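Local atomic coordinates of terminal uridylyltransferase 1 (Trypanosoma brucei, PDB entry 5HZD), a protein that catalyses the addition of uridines from UTP to the 3'-hydroxyl of guide RNAs, ribosomal RNAs and some mRNAs during mitochondrial RNA editing. Residues Gly110-Met115 and Ala122-Ala127; Ala24-His29 and Gly480-Leu485. All coordinates share one frame; numbering follows the deposited sequence.

Contact 1. Residues Gly110-Met115 and Ala122-Ala127; sequences GSSVAM and ADIDFA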
loop_
_atom_site.group_PDB
_atom_site.type_symbol
_atom_site.label_atom_id
_atom_site.label_comp_id
_atom_site.label_asym_id
_atom_site.label_seq_id
_atom_site.Cartn_x
_atom_site.Cartn_y
_atom_site.Cartn_z
ATOM N N GLY A 110 -2.787 2.315 -2.997
ATOM C CA GLY A 110 -1.571 1.700 -2.501
ATOM C C GLY A 110 -0.310 2.131 -3.210
ATOM O O GLY A 110 -0.254 3.219 -3.780
ATOM N N SER A 111 0.706 1.267 -3.179
ATOM C CA SER A 111 2.035 1.686 -3.623
ATOM C C SER A 111 2.157 1.983 -5.112
ATOM O O SER A 111 3.033 2.737 -5.512
ATOM C CB SER A 111 3.121 0.695 -3.182
ATOM O OG SER A 111 3.011 -0.537 -3.879
ATOM N N SER A 112 1.284 1.411 -5.953
ATOM C CA SER A 112 1.418 1.705 -7.366
ATOM C C SER A 112 1.013 3.143 -7.628
ATOM O O SER A 112 1.537 3.758 -8.577
ATOM C CB SER A 112 0.606 0.721 -8.241
ATOM O OG SER A 112 -0.781 0.814 -7.954
ATOM N N VAL A 113 0.113 3.689 -6.789
ATOM C CA VAL A 113 -0.224 5.096 -6.833
ATOM C C VAL A 113 0.879 5.900 -6.167
ATOM O O VAL A 113 1.454 6.784 -6.789
ATOM C CB VAL A 113 -1.571 5.357 -6.164
ATOM C CG1 VAL A 113 -1.849 6.877 -6.068
ATOM C CG2 VAL A 113 -2.658 4.707 -6.993
ATOM N N ALA A 114 1.195 5.567 -4.927
ATOM C CA ALA A 114 2.148 6.366 -4.150
ATOM C C ALA A 114 3.539 6.443 -4.785
ATOM O O ALA A 114 4.158 7.514 -4.747
ATOM C CB ALA A 114 2.250 5.806 -2.752
ATOM N N MET A 115 4.009 5.348 -5.393
ATOM C CA MET A 115 5.378 5.287 -5.946
ATOM C C MET A 115 5.415 5.377 -7.455
ATOM O O MET A 115 6.498 5.437 -8.030
ATOM C CB MET A 115 6.077 3.979 -5.555
ATOM C CG MET A 115 6.032 3.651 -4.080
ATOM S SD MET A 115 7.241 4.682 -3.202
ATOM C CE MET A 115 6.748 4.412 -1.503
ATOM N N ALA A 122 4.086 -6.860 -5.541
ATOM C CA ALA A 122 3.449 -6.182 -4.405
ATOM C C ALA A 122 1.923 -6.312 -4.488
ATOM O O ALA A 122 1.350 -6.249 -5.583
ATOM C CB ALA A 122 3.828 -4.713 -4.346
ATOM N N ASP A 123 1.261 -6.488 -3.346
ATOM C CA ASP A 123 -0.208 -6.549 -3.362
ATOM C C ASP A 123 -0.801 -5.286 -4.005
ATOM O O ASP A 123 -0.320 -4.183 -3.775
ATOM C CB ASP A 123 -0.765 -6.634 -1.928
ATOM C CG ASP A 123 -0.476 -7.949 -1.257
ATOM O OD1 ASP A 123 0.216 -8.810 -1.840
ATOM O OD2 ASP A 123 -0.944 -8.106 -0.104
ATOM N N ILE A 124 -1.872 -5.455 -4.797
ATOM C CA ILE A 124 -2.603 -4.323 -5.364
ATOM C C ILE A 124 -3.832 -4.129 -4.500
ATOM O O ILE A 124 -4.476 -5.108 -4.148
ATOM C CB ILE A 124 -3.067 -4.646 -6.815
ATOM C CG1 ILE A 124 -1.848 -4.719 -7.743
ATOM C CG2 ILE A 124 -4.108 -3.624 -7.320
ATOM C CD1 ILE A 124 -1.134 -3.371 -8.005
ATOM N N ASP A 125 -4.129 -2.891 -4.113
ATOM C CA ASP A 125 -5.402 -2.597 -3.444
ATOM C C ASP A 125 -6.419 -2.109 -4.456
ATOM O O ASP A 125 -6.123 -1.237 -5.279
ATOM C CB ASP A 125 -5.228 -1.504 -2.384
ATOM C CG ASP A 125 -4.524 -2.018 -1.149
ATOM O OD1 ASP A 125 -5.191 -2.715 -0.357
ATOM O OD2 ASP A 125 -3.321 -1.719 -0.985
ATOM N N PHE A 126 -7.626 -2.666 -4.393
ATOM C CA PHE A 126 -8.702 -2.218 -5.276
ATOM C C PHE A 126 -9.813 -1.703 -4.387
ATOM O O PHE A 126 -10.264 -2.412 -3.480
ATOM C CB PHE A 126 -9.282 -3.401 -6.073
ATOM C CG PHE A 126 -8.385 -3.960 -7.126
ATOM C CD1 PHE A 126 -7.992 -3.182 -8.208
ATOM C CD2 PHE A 126 -8.053 -5.311 -7.123
ATOM C CE1 PHE A 126 -7.205 -3.711 -9.233
ATOM C CE2 PHE A 126 -7.277 -5.858 -8.133
ATOM C CZ PHE A 126 -6.855 -5.076 -9.202
ATOM N N ALA A 127 -10.261 -0.480 -4.629
ATOM C CA ALA A 127 -11.443 0.057 -3.944
ATOM C C ALA A 127 -12.611 0.043 -4.919
ATOM O O ALA A 127 -12.467 0.471 -6.058
ATOM C CB ALA A 127 -11.193 1.517 -3.531
HETATM O O HOH W 1 1.020 -2.166 -5.015
#
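The carboxylate of Asp125 overlaps the backbone of Gly110, with Asp125 OD2 4.1 Å from Gly110 CA. This is the hallmark pairing of the nucleotidyltransferase palm in the DNA polymerase beta-like superfamily: a Gly-Ser at the start of a short helix faces an Asp-X-Asp pair at the start of the adjoining strand, Asp123 just before it and Asp125 on it. The carboxylate gets there because Asp125 CG stands beside its own backbone N (chi1 -74°), which brings OD2 toward Gly110. Gly110 takes a positive phi of 94°, with no CB between its backbone and the acid; it sits at the N-cap position, and its carbonyl O accepts the first-turn bond from Ala114 N at 3.0 Å. Its amide is held by Ser297 OG, a serine that binds UTP.

Across the rest of the interface the touch is light. Ser112 OG lies over the outer methyl of Ile124, 4.2 Å from Ile124 CD1, while Ser111 approaches Ala122 CB. A water also spans the two sides: in one of the two modelled conformations of Ser111, its OG is 2.8 Å from a water that donates to Asp123 O.

By similarity, Asp123 and Asp125 bind the catalytic magnesium, and Ser111 with Ala122-Asp125 binds UTP. The side chain of Asp123 leads away from the helix, leaving its OD2 6.9 Å from Asp125 OD2. Close to Asp125 stands Asp286, probably important for catalysis, on strand 285-288, which runs alongside strand 124-129. Behind the acids the strand turns an apolar side to helix 80-100, and there Ile124 CG2 sits over one face of the Phe126 ring, 3.6 Å from its plane and nearer the edge than the centre.

Contact 2. Residues Ala24-His29 and Gly480-Leu485; sequences AHAEEH and GVTKSL. With ZN (zinc ion), chain B.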
loop_
_atom_site.group_PDB
_atom_site.type_symbol
_atom_site.label_atom_id
_atom_site.label_comp_id
_atom_site.label_asym_id
_atom_site.label_seq_id
_atom_site.Cartn_x
_atom_site.Cartn_y
_atom_site.Cartn_z
ATOM N N ALA A 24 13.824 6.976 33.044
ATOM C CA ALA A 24 14.771 6.327 33.948
ATOM C C ALA A 24 14.253 4.982 34.421
ATOM O O ALA A 24 15.011 4.021 34.508
ATOM C CB ALA A 24 15.086 7.204 35.122
ATOM N N HIS A 25 12.957 4.899 34.707
ATOM C CA HIS A 25 12.384 3.631 35.132
ATOM C C HIS A 25 12.509 2.593 34.017
ATOM O O HIS A 25 12.822 1.423 34.265
ATOM C CB HIS A 25 10.912 3.805 35.500
ATOM C CG HIS A 25 10.166 2.511 35.593
ATOM N ND1 HIS A 25 10.193 1.724 36.725
ATOM C CD2 HIS A 25 9.404 1.858 34.690
ATOM C CE1 HIS A 25 9.449 0.652 36.522
ATOM N NE2 HIS A 25 8.986 0.696 35.288
ATOM N N ALA A 26 12.255 3.020 32.791
ATOM C CA ALA A 26 12.332 2.103 31.634
ATOM C C ALA A 26 13.736 1.481 31.471
ATOM O O ALA A 26 13.860 0.269 31.324
ATOM C CB ALA A 26 11.872 2.785 30.369
ATOM N N GLU A 27 14.801 2.277 31.542
ATOM C CA GLU A 27 16.157 1.728 31.475
ATOM C C GLU A 27 16.518 0.888 32.698
ATOM O O GLU A 27 17.084 -0.205 32.582
ATOM C CB GLU A 27 17.189 2.843 31.314
ATOM C CG GLU A 27 18.623 2.370 31.542
ATOM C CD GLU A 27 19.055 1.270 30.581
ATOM O OE1 GLU A 27 18.580 1.243 29.426
ATOM O OE2 GLU A 27 19.874 0.419 30.985
ATOM N N GLU A 28 16.197 1.398 33.883
ATOM C CA GLU A 28 16.592 0.707 35.113
ATOM C C GLU A 28 15.857 -0.622 35.378
ATOM O O GLU A 28 16.446 -1.581 35.884
ATOM C CB GLU A 28 16.477 1.659 36.313
ATOM C CG GLU A 28 17.374 2.903 36.161
ATOM C CD GLU A 28 17.157 3.941 37.261
ATOM O OE1 GLU A 28 18.007 4.850 37.394
ATOM O OE2 GLU A 28 16.136 3.856 37.985
ATOM N N HIS A 29 14.577 -0.688 35.046
ATOM C CA HIS A 29 13.795 -1.884 35.334
ATOM C C HIS A 29 13.506 -2.743 34.109
ATOM O O HIS A 29 13.160 -3.926 34.235
ATOM C CB HIS A 29 12.487 -1.518 36.051
ATOM C CG HIS A 29 12.679 -1.114 37.480
ATOM N ND1 HIS A 29 13.276 0.074 37.844
ATOM C CD2 HIS A 29 12.360 -1.744 38.634
ATOM C CE1 HIS A 29 13.322 0.157 39.163
ATOM N NE2 HIS A 29 12.768 -0.931 39.666
ATOM N N GLY A 480 3.991 2.535 23.990
ATOM C CA GLY A 480 4.324 3.021 25.313
ATOM C C GLY A 480 5.825 3.217 25.485
ATOM O O GLY A 480 6.582 3.064 24.529
ATOM N N VAL A 481 6.267 3.531 26.691
ATOM C CA VAL A 481 7.650 3.977 26.879
ATOM C C VAL A 481 8.710 2.939 26.483
ATOM O O VAL A 481 9.662 3.288 25.765
ATOM C CB VAL A 481 7.907 4.531 28.295
ATOM C CG1 VAL A 481 7.762 3.463 29.379
ATOM C CG2 VAL A 481 9.295 5.214 28.353
ATOM N N THR A 482 8.576 1.693 26.927
ATOM C CA THR A 482 9.589 0.703 26.546
ATOM C C THR A 482 9.545 0.445 25.050
ATOM O O THR A 482 10.599 0.354 24.402
ATOM C CB THR A 482 9.511 -0.622 27.377
ATOM O OG1 THR A 482 8.242 -1.256 27.166
ATOM C CG2 THR A 482 9.691 -0.310 28.819
ATOM N N LYS A 483 8.353 0.376 24.461
ATOM C CA LYS A 483 8.300 0.187 23.021
ATOM C C LYS A 483 8.970 1.382 22.325
ATOM O O LYS A 483 9.638 1.218 21.298
ATOM C CB LYS A 483 6.848 0.010 22.537
ATOM C CG LYS A 483 6.249 -1.352 22.846
ATOM C CD LYS A 483 5.019 -1.632 21.982
ATOM C CE LYS A 483 4.414 -2.979 22.345
ATOM N NZ LYS A 483 3.204 -3.270 21.523
ATOM N N SER A 484 8.801 2.582 22.878
ATOM C CA SER A 484 9.325 3.789 22.208
ATOM C C SER A 484 10.849 3.750 22.215
ATOM O O SER A 484 11.492 4.214 21.269
ATOM C CB SER A 484 8.827 5.096 22.865
ATOM O OG SER A 484 9.477 5.354 24.101
ATOM N N LEU A 485 11.425 3.161 23.256
ATOM C CA LEU A 485 12.880 3.129 23.350
ATOM C C LEU A 485 13.428 2.046 22.414
ATOM O O LEU A 485 14.563 2.165 21.934
ATOM C CB LEU A 485 13.327 2.925 24.795
ATOM C CG LEU A 485 12.963 4.155 25.663
ATOM C CD1 LEU A 485 13.520 4.012 27.074
ATOM C CD2 LEU A 485 13.444 5.471 25.003
HETATM ZN ZN ZN B . 7.763 -0.741 34.349
#
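Helices 24-29 and 481-485 cross steeply, at -77°, with their axes 9.9 Å apart and the CA atoms of Ala26 and Thr482 5.9 Å from each other. The small methyl of Ala26 points into the second helix and meets three side chains from its first residues, Val481, Thr482 and Leu485. Leu485 CD1 comes to 3.9 Å from Ala26 CB, while Val481 CG2 and Thr482 CG2 each lie 4.1 Å from it. In Val481 a chi1 of 65° puts CG1 between the backbone N and the carbonyl carbon and leaves CG2, anti to N, to meet Ala26. Thr482 divides its roles: the methyl joins the apolar patch, while its OG1 turns to Asp9 of the zinc finger and bonds to OD1 there.

The first turn of the second helix is itself pinned, since Ser484 OG donates to Val481 O at 2.7 Å. That oxygen also accepts from Leu485 N, so two donors share it, with the hydroxyl tilted 22° from the carbonyl plane.

One residue before Ala26, His25 swings its ring toward the zinc ion, which its NE2 binds at 2.1 Å. Cys8, Cys11 and His30 complete the site, and the side chains of Val481 and Thr482 pack close to Cys8 and His30 respectively. Seated on helix 481-497 is thus the helix that carries both histidines of an atypical C2H2 zinc finger.

Contact 1 lies near the centre of the chain, contact 2 about 31 Å from it, and their centres are 36 Å apart. Depth and burial do not run together: all the touching residues of contact 2 are buried, whereas contact 1 is only partly buried, as suits a pocket that must admit nucleotide and metal. The chemistry follows. Contact 1 sets polar groups and water between a helix start and a strand only a few residues apart in sequence; contact 2, within whose loop it is nested, joins two distant helices through methyl groups beside structural zinc. Contact 2 ties the finger to helix 481-497, consistent with the finger being required for proper folding of the catalytic domain.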